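Local coordinates for Lmo0135 protein (Listeria monocytogenes EGD-e, PDB 5ISU) that serves as the substrate-binding protein of an ABC transporter, probably one that takes up peptides, at residues 305-310 / 465-470; 255-260 / 291-296; 400-405 / 410-415. All coordinates share one frame; numbering follows the deposited sequence.

Contact 1: 305-310 / 465-470; sequences FLTENT and ISYDNA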
# COMPACT_ATOMS: atom_id res chain seq x y z
N PHE A 305 -11.56 5.65 8.45
CA PHE A 305 -11.38 4.90 7.20
C PHE A 305 -9.93 5.07 6.67
O PHE A 305 -9.47 4.32 5.82
CB PHE A 305 -12.43 5.29 6.14
CG PHE A 305 -12.17 6.60 5.48
CD1 PHE A 305 -11.30 6.68 4.41
CD2 PHE A 305 -12.80 7.75 5.92
CE1 PHE A 305 -11.05 7.90 3.78
CE2 PHE A 305 -12.56 8.97 5.30
CZ PHE A 305 -11.68 9.04 4.23
N LEU A 306 -9.24 6.07 7.20
CA LEU A 306 -7.85 6.32 6.90
C LEU A 306 -6.95 5.56 7.87
O LEU A 306 -7.30 5.42 9.05
CB LEU A 306 -7.55 7.78 7.16
CG LEU A 306 -8.29 8.86 6.40
CD1 LEU A 306 -7.75 10.19 6.89
CD2 LEU A 306 -8.05 8.70 4.92
N THR A 307 -5.78 5.11 7.40
CA THR A 307 -4.77 4.49 8.26
C THR A 307 -4.00 5.58 9.00
O THR A 307 -4.07 6.75 8.62
CB THR A 307 -3.81 3.57 7.47
OG1 THR A 307 -3.34 4.25 6.29
CG2 THR A 307 -4.54 2.29 7.07
N GLU A 308 -3.25 5.20 10.03
CA GLU A 308 -2.53 6.17 10.90
C GLU A 308 -1.42 6.99 10.26
O GLU A 308 -1.08 8.05 10.77
CB GLU A 308 -1.96 5.48 12.13
CG GLU A 308 -3.03 4.88 13.03
CD GLU A 308 -2.48 4.37 14.37
OE1 GLU A 308 -1.23 4.40 14.59
OE2 GLU A 308 -3.30 3.96 15.20
N ASN A 309 -0.83 6.46 9.20
CA ASN A 309 0.23 7.14 8.46
C ASN A 309 -0.28 8.30 7.60
O ASN A 309 0.52 9.13 7.16
CB ASN A 309 0.91 6.16 7.48
CG ASN A 309 -0.08 5.54 6.49
OD1 ASN A 309 -1.00 4.80 6.89
ND2 ASN A 309 0.10 5.81 5.19
N THR A 310 -1.58 8.33 7.32
CA THR A 310 -2.13 9.33 6.40
C THR A 310 -2.38 10.66 7.07
O THR A 310 -3.05 10.70 8.09
CB THR A 310 -3.46 8.84 5.81
OG1 THR A 310 -3.27 7.56 5.19
CG2 THR A 310 -3.98 9.84 4.78
N ILE A 465 -12.30 -2.45 10.37
CA ILE A 465 -12.05 -3.46 11.38
C ILE A 465 -10.74 -3.23 12.12
O ILE A 465 -10.73 -3.06 13.33
CB ILE A 465 -12.01 -4.87 10.76
CG1 ILE A 465 -13.34 -5.20 10.07
CG2 ILE A 465 -11.70 -5.91 11.83
CD1 ILE A 465 -13.29 -6.47 9.25
N SER A 466 -9.63 -3.25 11.39
CA SER A 466 -8.32 -3.10 12.02
C SER A 466 -7.23 -2.54 11.13
O SER A 466 -7.33 -2.62 9.91
CB SER A 466 -7.87 -4.46 12.53
OG SER A 466 -7.83 -5.44 11.49
N TYR A 467 -6.24 -1.92 11.76
CA TYR A 467 -5.06 -1.48 11.07
C TYR A 467 -4.11 -2.63 11.33
O TYR A 467 -3.77 -2.92 12.49
CB TYR A 467 -4.50 -0.15 11.60
CG TYR A 467 -5.55 0.93 11.63
CD1 TYR A 467 -6.30 1.21 10.48
CD2 TYR A 467 -5.79 1.68 12.77
CE1 TYR A 467 -7.27 2.18 10.48
CE2 TYR A 467 -6.76 2.67 12.78
CZ TYR A 467 -7.51 2.91 11.62
OH TYR A 467 -8.50 3.88 11.58
N ASP A 468 -3.73 -3.31 10.25
CA ASP A 468 -2.93 -4.52 10.33
C ASP A 468 -1.40 -4.36 10.33
O ASP A 468 -0.85 -3.42 9.78
CB ASP A 468 -3.34 -5.44 9.18
CG ASP A 468 -4.77 -5.96 9.33
OD1 ASP A 468 -5.48 -5.58 10.30
OD2 ASP A 468 -5.17 -6.77 8.47
N ASN A 469 -0.73 -5.31 10.96
CA ASN A 469 0.74 -5.33 10.99
C ASN A 469 1.22 -6.46 10.10
O ASN A 469 0.49 -7.39 9.84
CB ASN A 469 1.27 -5.55 12.41
CG ASN A 469 0.87 -4.46 13.37
OD1 ASN A 469 0.76 -3.29 13.00
ND2 ASN A 469 0.63 -4.84 14.61
N ALA A 470 2.42 -6.32 9.57
CA ALA A 470 3.05 -7.37 8.79
C ALA A 470 4.12 -7.95 9.72
O ALA A 470 4.48 -7.33 10.74
CB ALA A 470 3.68 -6.80 7.54

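Contact 2: 255-260 / 291-296; sequences ENRLSY and AAYGSD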
# COMPACT_ATOMS: atom_id res chain seq x y z
N GLU A 255 1.71 -2.26 8.66
CA GLU A 255 1.75 -2.37 7.19
C GLU A 255 0.89 -1.28 6.56
O GLU A 255 0.77 -1.23 5.34
CB GLU A 255 1.33 -3.76 6.70
CG GLU A 255 1.65 -3.98 5.21
CD GLU A 255 1.91 -5.43 4.83
OE1 GLU A 255 2.83 -5.67 4.00
OE2 GLU A 255 1.25 -6.34 5.39
N ASN A 256 0.34 -0.40 7.39
CA ASN A 256 -0.56 0.67 6.93
C ASN A 256 -1.73 0.10 6.15
O ASN A 256 -2.23 0.73 5.22
CB ASN A 256 0.19 1.73 6.13
CG ASN A 256 1.22 2.48 6.95
OD1 ASN A 256 1.13 2.56 8.16
ND2 ASN A 256 2.17 3.06 6.28
N ARG A 257 -2.16 -1.10 6.52
CA ARG A 257 -3.28 -1.72 5.86
C ARG A 257 -4.53 -1.63 6.73
O ARG A 257 -4.47 -1.90 7.94
CB ARG A 257 -2.98 -3.18 5.57
CG ARG A 257 -4.15 -3.92 4.91
CD ARG A 257 -3.78 -5.33 4.52
NE ARG A 257 -4.90 -6.04 3.86
CZ ARG A 257 -5.90 -6.66 4.49
NH1 ARG A 257 -6.84 -7.28 3.78
NH2 ARG A 257 -5.99 -6.67 5.82
N LEU A 258 -5.63 -1.20 6.13
CA LEU A 258 -6.92 -1.22 6.79
C LEU A 258 -7.67 -2.47 6.31
O LEU A 258 -7.77 -2.72 5.12
CB LEU A 258 -7.77 0.01 6.45
CG LEU A 258 -9.23 -0.13 6.90
CD1 LEU A 258 -9.37 -0.17 8.42
CD2 LEU A 258 -10.14 0.94 6.31
N SER A 259 -8.15 -3.27 7.25
CA SER A 259 -9.00 -4.43 6.97
C SER A 259 -10.39 -3.91 7.27
O SER A 259 -10.60 -3.32 8.35
CB SER A 259 -8.67 -5.58 7.92
OG SER A 259 -9.60 -6.65 7.80
N TYR A 260 -11.33 -4.06 6.33
CA TYR A 260 -12.68 -3.56 6.52
C TYR A 260 -13.74 -4.34 5.78
O TYR A 260 -13.44 -5.15 4.92
CB TYR A 260 -12.74 -2.11 6.06
CG TYR A 260 -12.59 -1.89 4.58
CD1 TYR A 260 -11.35 -2.01 3.95
CD2 TYR A 260 -13.67 -1.55 3.79
CE1 TYR A 260 -11.20 -1.81 2.60
CE2 TYR A 260 -13.54 -1.33 2.42
CZ TYR A 260 -12.30 -1.46 1.83
OH TYR A 260 -12.15 -1.25 0.48
N ALA A 291 -10.18 -13.43 16.68
CA ALA A 291 -10.60 -14.57 15.86
C ALA A 291 -9.88 -14.65 14.52
O ALA A 291 -9.58 -15.75 14.05
CB ALA A 291 -12.11 -14.56 15.66
N ALA A 292 -9.59 -13.50 13.91
CA ALA A 292 -8.93 -13.45 12.60
C ALA A 292 -7.47 -13.87 12.67
O ALA A 292 -7.06 -14.86 12.06
CB ALA A 292 -9.05 -12.06 12.00
N TYR A 293 -6.69 -13.09 13.39
CA TYR A 293 -5.28 -13.33 13.61
C TYR A 293 -5.32 -13.99 15.01
O TYR A 293 -6.40 -14.10 15.58
CB TYR A 293 -4.51 -11.99 13.52
CG TYR A 293 -5.03 -11.08 12.39
CD1 TYR A 293 -4.66 -11.26 11.05
CD2 TYR A 293 -5.93 -10.06 12.66
CE1 TYR A 293 -5.17 -10.44 10.02
CE2 TYR A 293 -6.44 -9.23 11.65
CZ TYR A 293 -6.07 -9.42 10.33
OH TYR A 293 -6.61 -8.58 9.34
N GLY A 294 -4.21 -14.45 15.55
CA GLY A 294 -4.27 -15.14 16.86
C GLY A 294 -4.43 -14.27 18.09
O GLY A 294 -5.15 -14.61 19.02
N SER A 295 -3.73 -13.15 18.09
CA SER A 295 -3.70 -12.23 19.20
C SER A 295 -3.67 -10.80 18.69
O SER A 295 -3.68 -10.57 17.47
CB SER A 295 -2.42 -12.47 19.98
OG SER A 295 -1.29 -12.20 19.17
N ASP A 296 -3.57 -9.86 19.61
CA ASP A 296 -3.57 -8.44 19.25
C ASP A 296 -2.21 -7.89 18.77
O ASP A 296 -2.09 -6.69 18.55
CB ASP A 296 -4.08 -7.58 20.43
CG ASP A 296 -3.12 -7.54 21.61
OD1 ASP A 296 -2.39 -8.54 21.84
OD2 ASP A 296 -3.11 -6.51 22.30
O HOH W 1 -9.10 -7.76 10.15

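Contact 3: 400-405 / 410-415; sequences YIMGND and KSLYLS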
# COMPACT_ATOMS: atom_id res chain seq x y z
N TYR A 400 -6.90 -2.25 2.16
CA TYR A 400 -6.07 -1.37 1.35
C TYR A 400 -4.91 -0.73 2.09
O TYR A 400 -4.94 -0.57 3.31
CB TYR A 400 -6.89 -0.27 0.66
CG TYR A 400 -7.82 0.61 1.52
CD1 TYR A 400 -7.34 1.40 2.58
CD2 TYR A 400 -9.15 0.73 1.20
CE1 TYR A 400 -8.20 2.21 3.32
CE2 TYR A 400 -10.01 1.54 1.92
CZ TYR A 400 -9.53 2.28 2.97
OH TYR A 400 -10.43 3.08 3.64
N ILE A 401 -3.90 -0.37 1.31
CA ILE A 401 -2.71 0.33 1.75
C ILE A 401 -2.67 1.53 0.79
O ILE A 401 -2.21 1.39 -0.35
CB ILE A 401 -1.47 -0.56 1.59
CG1 ILE A 401 -1.64 -1.88 2.36
CG2 ILE A 401 -0.22 0.19 2.04
CD1 ILE A 401 -0.59 -2.93 2.04
N MET A 402 -3.12 2.70 1.24
CA MET A 402 -3.27 3.85 0.34
C MET A 402 -2.25 4.98 0.28
O MET A 402 -2.35 5.84 -0.60
CB MET A 402 -4.64 4.49 0.56
CG MET A 402 -5.79 3.61 0.19
SD MET A 402 -5.70 2.99 -1.48
CE MET A 402 -5.79 4.48 -2.47
N GLY A 403 -1.28 5.02 1.19
CA GLY A 403 -0.33 6.13 1.14
C GLY A 403 -0.58 7.20 2.21
O GLY A 403 -1.55 7.12 2.99
N ASN A 404 0.29 8.22 2.18
CA ASN A 404 0.35 9.28 3.19
C ASN A 404 -0.56 10.51 3.02
O ASN A 404 -0.63 11.31 3.95
CB ASN A 404 1.82 9.76 3.33
CG ASN A 404 2.76 8.66 3.82
OD1 ASN A 404 2.32 7.64 4.37
ND2 ASN A 404 4.06 8.87 3.62
N ASP A 405 -1.19 10.67 1.86
CA ASP A 405 -2.09 11.80 1.62
C ASP A 405 -3.50 11.27 1.42
O ASP A 405 -3.71 10.38 0.59
CB ASP A 405 -1.63 12.68 0.45
CG ASP A 405 -2.48 13.99 0.32
OD1 ASP A 405 -3.69 13.92 -0.03
OD2 ASP A 405 -1.92 15.10 0.58
N LYS A 410 -9.77 9.01 -2.64
CA LYS A 410 -10.95 9.40 -3.45
C LYS A 410 -11.56 8.29 -4.30
O LYS A 410 -12.79 8.20 -4.40
CB LYS A 410 -10.60 10.52 -4.42
CG LYS A 410 -10.42 11.89 -3.80
CD LYS A 410 -10.24 12.99 -4.85
CE LYS A 410 -9.06 12.72 -5.77
NZ LYS A 410 -8.67 13.98 -6.48
N SER A 411 -10.70 7.50 -4.94
CA SER A 411 -11.11 6.42 -5.85
C SER A 411 -11.88 5.27 -5.16
O SER A 411 -12.40 4.36 -5.82
CB SER A 411 -9.87 5.87 -6.59
OG SER A 411 -8.89 5.37 -5.67
N LEU A 412 -11.95 5.33 -3.83
CA LEU A 412 -12.69 4.35 -3.03
C LEU A 412 -13.98 4.94 -2.47
O LEU A 412 -14.81 4.19 -1.93
CB LEU A 412 -11.84 3.89 -1.84
CG LEU A 412 -10.56 3.11 -2.14
CD1 LEU A 412 -9.50 3.41 -1.09
CD2 LEU A 412 -10.84 1.63 -2.24
N TYR A 413 -14.16 6.26 -2.56
CA TYR A 413 -15.37 6.90 -1.98
C TYR A 413 -16.17 7.89 -2.84
O TYR A 413 -17.27 8.30 -2.44
CB TYR A 413 -15.01 7.52 -0.62
CG TYR A 413 -14.48 6.48 0.32
CD1 TYR A 413 -15.34 5.58 0.91
CD2 TYR A 413 -13.12 6.36 0.57
CE1 TYR A 413 -14.88 4.58 1.74
CE2 TYR A 413 -12.64 5.35 1.41
CZ TYR A 413 -13.53 4.47 2.00
OH TYR A 413 -13.13 3.46 2.84
N LEU A 414 -15.63 8.30 -4.00
CA LEU A 414 -16.39 9.21 -4.90
C LEU A 414 -17.53 8.43 -5.55
O LEU A 414 -17.41 7.22 -5.77
CB LEU A 414 -15.50 9.82 -6.00
CG LEU A 414 -14.43 10.85 -5.59
CD1 LEU A 414 -13.46 11.11 -6.74
CD2 LEU A 414 -15.06 12.15 -5.11
N SER A 415 -18.63 9.11 -5.84
CA SER A 415 -19.80 8.45 -6.47
C SER A 415 -19.45 7.65 -7.71
O SER A 415 -19.93 6.53 -7.87
CB SER A 415 -20.87 9.48 -6.84
OG SER A 415 -21.38 10.15 -5.70

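Contact 1: 305-310 / 465-470
The ring of Tyr-467 meets the loop 305-310 at the backbone of Leu-306 and the side chains of Thr-307 and Glu-308, joining an irregular loop to the long strand 462-475 of a mixed sheet in the type 2 periplasmic-binding-protein fold of the SBP_bac_5 family. That strand enters the contact through a classic beta bulge: Ile-465 and Ser-466 both face Ser-259 on the neighbouring antiparallel strand 248-263.

Tyr-467 comes next and carries the contact, although its CA still lies 6.6 Å from that of Thr-307. A flat, long side chain suits this gap. With CG anti to the carbonyl carbon (chi1 -53°), the ring swings out beside the backbone N to lie against 306-308. Thr-307 CG2 lies 4.0 Å from Tyr-467 CD1, approaching the ring obliquely. At the far rim, Leu-306 O comes within 3.2 Å of Tyr-467 OH, but the bonds of this buried hydroxyl go to Ser-304 O and Ser-303 N just before the loop. Glu-308, at the second position of a type I turn from Thr-307 to Thr-310, crosses the ring at about a right angle with its chain extended, and Glu-308 OE2 is 4.2 Å from Tyr-467 CD2. Its carboxylate is inclined 63° to the ring, with OE2 in a salt bridge to Lys-300.

Beyond the ring, Asp-468 belongs to the pairing with strand 248-263, touching Ser-259 and salt-bridged through OD2 to Arg-257. Its OD1 receives a 2.6 Å hydrogen bond from Ser-466 OG through the syn lone pair, the one on the side of OD2.

Contact 2: 255-260 / 291-296
Tyr-293 OH reaches strand 248-263 at Ser-259 and Arg-257, and the phenol's outer end makes the whole contact. The backbones stand well apart, the nearest CA atoms being those of Ser-259 and Ala-292 at 10.6 Å, and the long phenol side chain of Tyr-293 bridges most of the gap.

The close part lies at the strand. Tyr-293 OH sits 3.9 Å from Ser-259 OG, too far for a direct bond, and a water fills the step. The water oxygen is 2.6 Å from Ser-259 OG and 2.7 Å from Tyr-293 OH. The serine hydroxyl can meet it because OG is anti to the backbone N (chi1 172°). Beside it runs the extended chain of Arg-257, whose guanidinium stands nearly upright to the phenol ring, 83° between planes. Tyr-293 OH approaches this group at its edge, with Arg-257 NH2 4.1 Å away. The stronger partner of Arg-257 NH2 is Asp-468, whose OD2 also forms a weak hydrogen bond with Tyr-293 OH.

Away from the strand the arrangement is looser. Tyr-293 is the first residue to leave helical angles, and after it Gly-294 and Asp-296 are exposed on the molecule and meet a crystal neighbour.

The end of helix 285-292 thus meets the sheet through the tyrosine and one bridging water. Ala-292 and Tyr-293 also touch helix 351-365, while strand 248-263 pairs antiparallel with both 395-400 and 462-475.

Contact 3: 400-405 / 410-415
Tyr-400 and Leu-412 bring the two backbones as close as they come, 9.8 Å between CA atoms, where the end of strand 395-400 faces a turn later in the same connection. In that turn Lys-410 O accepts two backbone bonds, from Tyr-413 N and Leu-414 N. Leu-412 points at the strand end, and the far end of Tyr-413 comes round to it. At the phi of 103° and psi of 180° of Gly-403, a side chain would press on the carbonyl O of Met-402, which explains the glycine.

Leu-412 is the apolar centre. Its side chain and that of Tyr-400 cross at a slant, Leu-412 CD1 meeting Tyr-400 CD2 at 3.5 Å, at neither a clear face nor a clear edge. Met-402, bent at its second and third torsions, meets the leucine tip to tip, with SD 3.8 Å from Leu-412 CD1; a flexible thioether suits such a fit.

In this type 2 periplasmic-binding-protein fold, the segments lead from the sheet to helix 427-438. The two tyrosines cross at about a right angle, and Tyr-413 OH donates a 2.8 Å hydrogen bond to Tyr-400 OH, each hydroxyl lying at the edge of the other ring and in its plane. Tyr-400 CG sits between backbone N and carbonyl carbon (chi1 53°), directing the ring at the turn. Tyr-400 OH also bonds to Phe-305 O. The Tyr-413 ring meets that of Phe-305 and touches Trp-433.

How the contacts relate
Strand 248-263 lies between strands 462-475 and 395-400: it pairs with the first, which carries contact 1, and, through Leu-258 N to Tyr-400 O at 3.0 Å, with the second, which leads into contact 3. Contacts 1 and 2 have centres about 9 Å apart and are joined by the salt bridge from Asp-468 OD2 to Arg-257 NH2 at 2.8 Å. Contact 3 is nested in the chain loop closed by contact 1, with centres about 13 Å apart. The two loops also meet directly, with Thr-310 OG1 2.8 Å from Gly-403 O, probably a hydrogen bond. Contacts 2 and 3, about 19 Å apart between centres, meet across the sheet, where Tyr-260 CE1 lies 3.6 Å from Tyr-400 CD2.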